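Local coordinates for alpha-14 giardin (Giardia lamblia, PDB 3CHJ), which may act as a calcium-regulated structural element that links the phospholipid bilayer to the underlying axoneme, as an annexin able to bind calcium and phospholipid, at residues F255-S260 with R294-L299. Sequence-based numbering, arbitrary orientation.
Sequences FAGSGS and RCATEL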
loop_
_atom_site.group_PDB
_atom_site.type_symbol
_atom_site.label_atom_id
_atom_site.label_comp_id
_atom_site.label_asym_id
_atom_site.label_seq_id
_atom_site.Cartn_x
_atom_site.Cartn_y
_atom_site.Cartn_z
ATOM N N PHE A 255 5.916 11.898 -0.708
ATOM C CA PHE A 255 6.086 13.358 -0.633
ATOM C C PHE A 255 7.528 13.788 -0.995
ATOM O O PHE A 255 7.843 14.991 -1.031
ATOM C CB PHE A 255 5.760 13.874 0.781
ATOM C CG PHE A 255 4.296 13.794 1.176
ATOM C CD1 PHE A 255 3.286 14.286 0.346
ATOM C CD2 PHE A 255 3.936 13.295 2.433
ATOM C CE1 PHE A 255 1.939 14.238 0.737
ATOM C CE2 PHE A 255 2.587 13.246 2.836
ATOM C CZ PHE A 255 1.589 13.719 1.983
ATOM N N ALA A 256 8.394 12.805 -1.250
ATOM C CA ALA A 256 9.855 12.984 -1.389
ATOM C C ALA A 256 10.384 14.048 -2.344
ATOM O O ALA A 256 9.946 14.148 -3.496
ATOM C CB ALA A 256 10.526 11.644 -1.723
ATOM N N GLY A 257 11.353 14.815 -1.838
ATOM C CA GLY A 257 12.186 15.715 -2.638
ATOM C C GLY A 257 11.516 16.948 -3.214
ATOM O O GLY A 257 10.816 17.682 -2.504
ATOM N N SER A 258 11.735 17.151 -4.514
ATOM C CA SER A 258 11.362 18.383 -5.214
ATOM C C SER A 258 9.850 18.605 -5.266
ATOM O O SER A 258 9.345 19.644 -4.820
ATOM C CB SER A 258 11.950 18.372 -6.630
ATOM O OG SER A 258 11.740 19.612 -7.292
ATOM N N GLY A 259 9.139 17.626 -5.818
ATOM C CA GLY A 259 7.687 17.650 -5.859
ATOM C C GLY A 259 7.126 16.460 -5.111
ATOM O O GLY A 259 7.590 16.128 -4.008
ATOM N N SER A 260 6.133 15.813 -5.720
ATOM C CA SER A 260 5.418 14.701 -5.091
ATOM C C SER A 260 4.953 13.682 -6.119
ATOM O O SER A 260 4.685 14.029 -7.274
ATOM C CB SER A 260 4.224 15.222 -4.293
ATOM O OG SER A 260 4.667 16.080 -3.260
ATOM N N ARG A 294 3.092 18.734 6.103
ATOM C CA ARG A 294 3.792 18.260 4.917
ATOM C C ARG A 294 2.874 18.269 3.690
ATOM O O ARG A 294 3.254 18.724 2.618
ATOM C CB ARG A 294 4.395 16.863 5.144
ATOM C CG ARG A 294 5.276 16.387 3.993
ATOM C CD ARG A 294 6.549 17.244 3.860
ATOM N NE ARG A 294 7.347 16.861 2.701
ATOM C CZ ARG A 294 8.234 15.870 2.708
ATOM N NH1 ARG A 294 8.441 15.166 3.815
ATOM N NH2 ARG A 294 8.915 15.584 1.610
ATOM N N CYS A 295 1.654 17.784 3.867
ATOM C CA CYS A 295 0.679 17.762 2.783
ATOM C C CYS A 295 0.377 19.179 2.261
ATOM O O CYS A 295 0.270 19.378 1.042
ATOM C CB CYS A 295 -0.593 17.056 3.256
ATOM S SG CYS A 295 -1.665 16.506 1.915
ATOM N N ALA A 296 0.265 20.142 3.177
ATOM C CA ALA A 296 0.007 21.546 2.829
ATOM C C ALA A 296 1.132 22.122 1.979
ATOM O O ALA A 296 0.882 22.854 1.011
ATOM C CB ALA A 296 -0.177 22.381 4.080
ATOM N N THR A 297 2.375 21.806 2.337
ATOM C CA THR A 297 3.513 22.281 1.564
ATOM C C THR A 297 3.574 21.629 0.190
ATOM O O THR A 297 3.770 22.309 -0.814
ATOM C CB THR A 297 4.848 22.055 2.305
ATOM O OG1 THR A 297 4.774 22.643 3.606
ATOM C CG2 THR A 297 5.988 22.705 1.541
ATOM N N GLU A 298 3.384 20.313 0.144
ATOM C CA GLU A 298 3.604 19.546 -1.077
ATOM C C GLU A 298 2.454 19.633 -2.059
ATOM O O GLU A 298 2.668 19.594 -3.264
ATOM C CB GLU A 298 3.837 18.056 -0.759
ATOM C CG GLU A 298 5.016 17.731 0.162
ATOM C CD GLU A 298 6.372 18.081 -0.429
ATOM O OE1 GLU A 298 6.501 18.105 -1.676
ATOM O OE2 GLU A 298 7.306 18.340 0.370
ATOM N N LEU A 299 1.232 19.712 -1.540
ATOM C CA LEU A 299 0.036 19.600 -2.370
ATOM C C LEU A 299 -0.857 20.830 -2.249
ATOM O O LEU A 299 -1.215 21.245 -1.151
ATOM C CB LEU A 299 -0.746 18.329 -2.000
ATOM C CG LEU A 299 -0.023 16.962 -2.057
ATOM C CD1 LEU A 299 -0.987 15.837 -1.642
ATOM C CD2 LEU A 299 0.578 16.676 -3.431
HETATM O O HOH W 1 4.885 18.600 -4.450
#
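The loop between the first two helices of the fourth annexin repeat is where annexins commonly carry a calcium site; here that loop, 255-260, between helices 243-254 and 262-272, lies against the C-terminal end of helix 291-298. E298 is the centre of it. E298 OE1 faces the loop's carbonyls, 3.2 Å from G259 O, 3.5 Å from F255 O and 4.4 Å from G257 O; these are all acceptors, so they cannot bond to one another. The other oxygen is held by R294 one turn earlier, in a salt bridge with R294 NE 2.8 Å from E298 OE2. R294 NH2 comes to 2.9 Å from F255 O, while F255 CB lies over one face of the guanidinium. Below the polar layer, the F255 ring packs into the core: F255 CZ is 4.2 Å from C295 CB, and F255 CE1 is 4.1 Å from L299 CD1, with F291 meeting the ring edge-to-face. Water 1 bridges the segments, accepting from S260 OG at 2.8 Å and donating to E298 O at 2.7 Å. The bound calcium of this model sits elsewhere, in the site that includes E185 and E224. Here, alternate loop carbonyls and a glutamate about 40 residues downstream recall the layout of the type II annexin calcium site, with an arginine paired to the carboxylate and no metal between.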